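Local coordinates for protein probable zinc protease PqqL (Escherichia coli, PDB 6OFT) that probably acts as a zinc-dependent endopeptidase of the M16 family in the periplasm, this chain being the first half of the protein, at residues A162-L167 and W234-E239; A258-L263 and D429-Q434. One frame throughout, in Å; residues are numbered along the deposited sequence.

Contact 1: A162-L167 and W234-E239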
loop_
_atom_site.group_PDB
_atom_site.type_symbol
_atom_site.label_atom_id
_atom_site.label_comp_id
_atom_site.label_asym_id
_atom_site.label_seq_id
_atom_site.Cartn_x
_atom_site.Cartn_y
_atom_site.Cartn_z
ATOM N N ALA A 162 15.198 7.364 0.213
ATOM C CA ALA A 162 16.589 7.422 0.689
ATOM C C ALA A 162 16.785 6.443 1.864
ATOM O O ALA A 162 15.918 6.346 2.734
ATOM C CB ALA A 162 16.926 8.834 1.137
ATOM N N ASN A 163 17.879 5.662 1.837
ATOM C CA ASN A 163 18.263 4.700 2.883
ATOM C C ASN A 163 17.279 3.532 3.092
ATOM O O ASN A 163 17.249 2.951 4.173
ATOM C CB ASN A 163 18.536 5.419 4.213
ATOM C CG ASN A 163 19.588 6.493 4.142
ATOM O OD1 ASN A 163 20.512 6.444 3.334
ATOM N ND2 ASN A 163 19.467 7.487 4.991
ATOM N N THR A 164 16.514 3.159 2.053
ATOM C CA THR A 164 15.618 2.002 2.123
ATOM C C THR A 164 16.191 0.911 1.210
ATOM O O THR A 164 16.859 1.234 0.233
ATOM C CB THR A 164 14.188 2.346 1.657
ATOM O OG1 THR A 164 14.208 2.660 0.279
ATOM C CG2 THR A 164 13.553 3.482 2.428
ATOM N N ARG A 165 15.873 -0.368 1.474
ATOM C CA ARG A 165 16.262 -1.457 0.568
ATOM C C ARG A 165 15.393 -1.335 -0.728
ATOM O O ARG A 165 15.856 -1.680 -1.818
ATOM C CB ARG A 165 16.084 -2.821 1.270
ATOM C CG ARG A 165 16.194 -4.052 0.381
ATOM C CD ARG A 165 17.589 -4.348 -0.127
ATOM N NE ARG A 165 17.636 -5.727 -0.595
ATOM C CZ ARG A 165 18.746 -6.423 -0.800
ATOM N NH1 ARG A 165 19.936 -5.864 -0.606
ATOM N NH2 ARG A 165 18.678 -7.687 -1.186
ATOM N N ASN A 166 14.157 -0.788 -0.580
ATOM C CA ASN A 166 13.173 -0.502 -1.634
ATOM C C ASN A 166 13.769 0.335 -2.762
ATOM O O ASN A 166 13.396 0.145 -3.925
ATOM C CB ASN A 166 11.955 0.239 -1.035
ATOM C CG ASN A 166 11.273 -0.542 0.057
ATOM O OD1 ASN A 166 11.835 -0.761 1.125
ATOM N ND2 ASN A 166 10.054 -1.003 -0.192
ATOM N N LEU A 167 14.694 1.267 -2.421
ATOM C CA LEU A 167 15.353 2.125 -3.409
ATOM C C LEU A 167 16.087 1.272 -4.473
ATOM O O LEU A 167 15.983 1.540 -5.661
ATOM C CB LEU A 167 16.320 3.112 -2.706
ATOM C CG LEU A 167 17.178 4.058 -3.601
ATOM C CD1 LEU A 167 16.317 5.159 -4.250
ATOM C CD2 LEU A 167 18.318 4.693 -2.791
ATOM N N TRP A 234 15.702 -4.939 6.339
ATOM C CA TRP A 234 16.659 -3.839 6.235
ATOM C C TRP A 234 16.068 -2.594 6.940
ATOM O O TRP A 234 15.189 -1.922 6.376
ATOM C CB TRP A 234 17.015 -3.533 4.770
ATOM C CG TRP A 234 17.813 -4.608 4.092
ATOM C CD1 TRP A 234 19.172 -4.677 3.981
ATOM C CD2 TRP A 234 17.294 -5.783 3.448
ATOM N NE1 TRP A 234 19.531 -5.814 3.294
ATOM C CE2 TRP A 234 18.398 -6.509 2.951
ATOM C CE3 TRP A 234 15.995 -6.275 3.212
ATOM C CZ2 TRP A 234 18.246 -7.720 2.261
ATOM C CZ3 TRP A 234 15.846 -7.458 2.504
ATOM C CH2 TRP A 234 16.959 -8.150 2.009
ATOM N N PRO A 235 16.490 -2.292 8.191
ATOM C CA PRO A 235 15.949 -1.102 8.869
ATOM C C PRO A 235 16.287 0.186 8.116
ATOM O O PRO A 235 17.437 0.383 7.684
ATOM C CB PRO A 235 16.597 -1.152 10.265
ATOM C CG PRO A 235 17.098 -2.575 10.417
ATOM C CD PRO A 235 17.503 -2.966 9.030
ATOM N N THR A 236 15.254 1.030 7.891
ATOM C CA THR A 236 15.402 2.312 7.198
ATOM C C THR A 236 16.148 3.275 8.119
ATOM O O THR A 236 15.906 3.292 9.325
ATOM C CB THR A 236 14.038 2.844 6.730
ATOM O OG1 THR A 236 13.412 1.885 5.865
ATOM C CG2 THR A 236 14.137 4.193 6.026
ATOM N N LYS A 237 17.090 4.034 7.555
ATOM C CA LYS A 237 17.898 4.983 8.321
ATOM C C LYS A 237 17.455 6.400 7.978
ATOM O O LYS A 237 17.212 6.703 6.807
ATOM C CB LYS A 237 19.397 4.774 8.023
ATOM C CG LYS A 237 20.337 5.534 8.970
ATOM C CD LYS A 237 21.810 5.498 8.542
ATOM C CE LYS A 237 22.179 6.531 7.492
ATOM N NZ LYS A 237 22.167 7.921 8.026
ATOM N N ALA A 238 17.341 7.271 8.991
ATOM C CA ALA A 238 16.940 8.661 8.768
ATOM C C ALA A 238 17.979 9.387 7.923
ATOM O O ALA A 238 19.165 9.061 7.992
ATOM C CB ALA A 238 16.769 9.379 10.094
ATOM N N GLU A 239 17.530 10.350 7.112
ATOM C CA GLU A 239 18.421 11.213 6.335
ATOM C C GLU A 239 18.133 12.615 6.862
ATOM O O GLU A 239 17.170 13.255 6.433
ATOM C CB GLU A 239 18.159 11.115 4.831
ATOM C CG GLU A 239 19.215 11.886 4.054
ATOM C CD GLU A 239 19.222 11.538 2.591
ATOM O OE1 GLU A 239 18.578 12.275 1.813
ATOM O OE2 GLU A 239 19.841 10.512 2.227
HETATM O O HOH W 1 21.716 9.674 4.637
HETATM O O HOH W 2 14.572 -0.336 4.250
#

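Contact 2: A258-L263 and D429-Q434. With GOL (glycerol), chain C.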
loop_
_atom_site.group_PDB
_atom_site.type_symbol
_atom_site.label_atom_id
_atom_site.label_comp_id
_atom_site.label_asym_id
_atom_site.label_seq_id
_atom_site.Cartn_x
_atom_site.Cartn_y
_atom_site.Cartn_z
ATOM N N ALA A 258 4.558 20.797 -2.212
ATOM C CA ALA A 258 4.346 19.877 -1.112
ATOM C C ALA A 258 5.567 19.811 -0.190
ATOM O O ALA A 258 6.706 19.955 -0.649
ATOM C CB ALA A 258 4.014 18.486 -1.653
ATOM N N LEU A 259 5.314 19.615 1.087
ATOM C CA LEU A 259 6.379 19.348 2.083
ATOM C C LEU A 259 6.213 17.892 2.538
ATOM O O LEU A 259 5.116 17.555 2.935
ATOM C CB LEU A 259 6.264 20.296 3.270
ATOM C CG LEU A 259 7.196 19.993 4.439
ATOM C CD1 LEU A 259 8.642 19.995 4.007
ATOM C CD2 LEU A 259 7.001 20.976 5.572
ATOM N N TYR A 260 7.241 17.078 2.400
ATOM C CA TYR A 260 7.240 15.670 2.780
ATOM C C TYR A 260 8.133 15.458 3.988
ATOM O O TYR A 260 9.264 15.943 4.005
ATOM C CB TYR A 260 7.810 14.813 1.640
ATOM C CG TYR A 260 6.890 14.575 0.459
ATOM C CD1 TYR A 260 6.698 15.557 -0.509
ATOM C CD2 TYR A 260 6.300 13.329 0.250
ATOM C CE1 TYR A 260 5.892 15.329 -1.624
ATOM C CE2 TYR A 260 5.482 13.092 -0.857
ATOM C CZ TYR A 260 5.255 14.107 -1.774
ATOM O OH TYR A 260 4.443 13.884 -2.862
ATOM N N TYR A 261 7.628 14.744 4.956
ATOM C CA TYR A 261 8.393 14.325 6.147
ATOM C C TYR A 261 8.526 12.797 6.071
ATOM O O TYR A 261 7.615 12.189 5.570
ATOM C CB TYR A 261 7.697 14.744 7.440
ATOM C CG TYR A 261 7.743 16.209 7.780
ATOM C CD1 TYR A 261 8.874 16.787 8.314
ATOM C CD2 TYR A 261 6.646 17.019 7.585
ATOM C CE1 TYR A 261 8.931 18.125 8.638
ATOM C CE2 TYR A 261 6.681 18.360 7.909
ATOM C CZ TYR A 261 7.830 18.918 8.428
ATOM O OH TYR A 261 7.896 20.231 8.756
ATOM N N ARG A 262 9.614 12.213 6.509
ATOM C CA ARG A 262 9.787 10.761 6.508
ATOM C C ARG A 262 9.964 10.349 7.960
ATOM O O ARG A 262 10.702 10.992 8.699
ATOM C CB ARG A 262 10.980 10.299 5.651
ATOM C CG ARG A 262 10.950 10.748 4.178
ATOM C CD ARG A 262 11.943 9.969 3.315
ATOM N NE ARG A 262 13.229 9.768 3.991
ATOM C CZ ARG A 262 13.962 8.663 3.909
ATOM N NH1 ARG A 262 13.568 7.650 3.142
ATOM N NH2 ARG A 262 15.098 8.563 4.584
ATOM N N LEU A 263 9.263 9.303 8.382
ATOM C CA LEU A 263 9.309 8.885 9.793
ATOM C C LEU A 263 8.990 7.396 9.963
ATOM O O LEU A 263 8.312 6.837 9.096
ATOM C CB LEU A 263 8.314 9.744 10.629
ATOM C CG LEU A 263 6.811 9.654 10.283
ATOM C CD1 LEU A 263 5.964 9.923 11.499
ATOM C CD2 LEU A 263 6.422 10.631 9.169
ATOM N N ASP A 429 14.328 14.924 8.538
ATOM C CA ASP A 429 14.179 14.104 7.352
ATOM C C ASP A 429 12.984 14.594 6.551
ATOM O O ASP A 429 11.873 14.084 6.666
ATOM C CB ASP A 429 14.161 12.596 7.703
ATOM C CG ASP A 429 14.351 11.663 6.531
ATOM O OD1 ASP A 429 14.738 10.492 6.762
ATOM O OD2 ASP A 429 14.093 12.092 5.370
ATOM N N ALA A 430 13.275 15.603 5.756
ATOM C CA ALA A 430 12.234 16.300 4.984
ATOM C C ALA A 430 12.670 16.769 3.597
ATOM O O ALA A 430 13.858 16.885 3.395
ATOM C CB ALA A 430 11.692 17.458 5.768
ATOM N N PHE A 431 11.703 17.018 2.721
ATOM C CA PHE A 431 11.986 17.579 1.411
ATOM C C PHE A 431 10.814 18.396 0.868
ATOM O O PHE A 431 9.652 18.013 1.039
ATOM C CB PHE A 431 12.485 16.524 0.395
ATOM C CG PHE A 431 11.497 15.482 -0.074
ATOM C CD1 PHE A 431 11.421 14.237 0.555
ATOM C CD2 PHE A 431 10.701 15.706 -1.195
ATOM C CE1 PHE A 431 10.547 13.251 0.085
ATOM C CE2 PHE A 431 9.808 14.728 -1.650
ATOM C CZ PHE A 431 9.753 13.499 -1.022
ATOM N N TRP A 432 11.150 19.510 0.246
ATOM C CA TRP A 432 10.199 20.403 -0.453
ATOM C C TRP A 432 10.082 19.940 -1.896
ATOM O O TRP A 432 11.085 19.611 -2.471
ATOM C CB TRP A 432 10.653 21.859 -0.408
ATOM C CG TRP A 432 10.406 22.499 0.912
ATOM C CD1 TRP A 432 11.300 22.645 1.914
ATOM C CD2 TRP A 432 9.171 23.046 1.386
ATOM N NE1 TRP A 432 10.708 23.253 2.971
ATOM C CE2 TRP A 432 9.404 23.508 2.687
ATOM C CE3 TRP A 432 7.901 23.200 0.839
ATOM C CZ2 TRP A 432 8.414 24.109 3.454
ATOM C CZ3 TRP A 432 6.928 23.794 1.594
ATOM C CH2 TRP A 432 7.174 24.232 2.889
ATOM N N GLU A 433 8.897 19.941 -2.439
ATOM C CA GLU A 433 8.718 19.532 -3.816
ATOM C C GLU A 433 7.699 20.385 -4.559
ATOM O O GLU A 433 6.603 20.616 -4.063
ATOM C CB GLU A 433 8.313 18.053 -3.863
ATOM C CG GLU A 433 8.211 17.469 -5.258
ATOM C CD GLU A 433 7.392 16.202 -5.239
ATOM O OE1 GLU A 433 7.983 15.124 -5.006
ATOM O OE2 GLU A 433 6.156 16.288 -5.410
ATOM N N GLN A 434 8.058 20.807 -5.768
ATOM C CA GLN A 434 7.168 21.542 -6.651
ATOM C C GLN A 434 6.968 20.757 -7.924
ATOM O O GLN A 434 7.897 20.117 -8.402
ATOM C CB GLN A 434 7.689 22.948 -6.958
ATOM C CG GLN A 434 7.350 23.942 -5.848
ATOM C CD GLN A 434 8.137 25.214 -5.950
ATOM O OE1 GLN A 434 7.589 26.299 -6.142
ATOM N NE2 GLN A 434 9.441 25.113 -5.805
HETATM C C1 GOL C . 11.034 22.706 6.292
HETATM O O1 GOL C . 11.447 23.936 5.838
HETATM C C2 GOL C . 11.367 22.586 7.759
HETATM O O2 GOL C . 10.597 23.572 8.435
HETATM C C3 GOL C . 11.102 21.152 8.170
HETATM O O3 GOL C . 10.090 21.089 9.104
HETATM O O HOH W 3 13.566 9.630 9.055
#

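Contact 1: A162-L167 and W234-E239
Trp234 lies flat against the guanidinium of Arg165, the two planes at 14° and their centres 3.9 Å apart. Trp234 CZ2 sits over the middle of the guanidinium, 3.4 Å from Arg165 CZ, an off-centre cation-pi stack. Arg165 CG, anti to its backbone N (chi1 169°), makes a CH-pi contact over the face of the six-membered ring, and the bend at chi2 (71°) brings Arg165 CD to 3.8 Å from Trp234 CE2. Arg165 NE also donates a hydrogen bond to Leu43 O. An alanine in place of Trp234 would probably leave the guanidinium without its aromatic platform and less firmly fixed in rotation.

A water accepts from the backbone N of Arg165 and donates to Trp234 O and Thr236 OG1, bridging the segments. The methyls of Thr236 and Thr164 lie side by side, CG2 to CG2 3.7 Å, while Thr236 OG1 is also hydrogen-bonded to Asp316 OD1. At Lys237 the carbonyl receives Asn163 ND2 at 3.0 Å; the donor stands above the carbonyl plane, although the oxygen lies in the plane of the Asn163 amide. A second water joins Asn163 ND2 to Glu239 OE2, and that carboxylate oxygen also rests 3.5 Å from Ala162 CB, while Glu239 OE1 forms a salt bridge to Arg243.

The two segments run antiparallel but without strand pairing. This loop-to-loop surface contact, away from the predicted zinc site, links the loop after helix 148-160, of the M16 peptidase region, to one of the inactive-domain region leading into strand 242-248.

Contact 2: A258-L263 and D429-Q434
Asp429 OD1 is gripped by three groups: Arg262 NH2, which meets its syn lone pair at 2.9 Å, a water that also donates to Arg262 O, and the backbone N of Glu239. Asp429 OD2 is held by two arginines, Arg262 NE at 2.8 Å and Arg243 NH2, which adds a salt bridge. Arg262 thus meets the carboxylate side-on. The carboxylate is turned 49° from the guanidinium, so the fork is twisted rather than flat. With two arginines beside it, this buried carboxylate is likely to stay ionised.

Arg262 N also donates to Asp429 O, and from there the two segments run on as antiparallel strands. Ala258 with Glu433 and Tyr260 with Phe431 are hydrogen-bonded pairs, the Tyr260 N to Phe431 O bond measuring 2.9 Å. On the face with these residues, the Tyr260 and Phe431 rings are almost parallel, at 7°, but slid apart. Phe431 CG lies between its backbone N and carbonyl carbon (chi1 69°), and the ring extends across to Tyr260, whose CB makes a CH-pi contact over its face, 3.6 Å from the Phe431 ring centroid.

On the other face, Leu259 CD1 sits over the five-membered ring of Trp432, 3.8 Å from CE2. Trp432 NE1 donates to O1 of a glycerol, probably from the crystallisation liquor, at 3.0 Å.

Within the five-stranded sheet, 256-264 is flanked by antiparallel 317-326, and 430-436 by parallel 242-248. Helices 448-459 and 331-348 pack on the Trp432 face, while on the opposite face Glu433 forms salt bridges with Arg156 and Arg323.

How the contacts relate
Both segments of contact 1 precede those of contact 2 along the chain, and the centres of the two contacts lie about 15 Å apart. They meet directly. Ala162 O probably accepts from Arg262 NH1, and Glu239 N probably donates to Asp429 OD1, so the salt-bridged pair at one end of contact 2 also holds both loops of contact 1. The segment 234-239 leads into strand 242-248, the outer strand beside 430-436, which pairs in turn with 256-264 in the five-stranded sheet. The loop after helix 148-160, in the M16 peptidase family region, is thereby tied to the sheet of the second half of this chain.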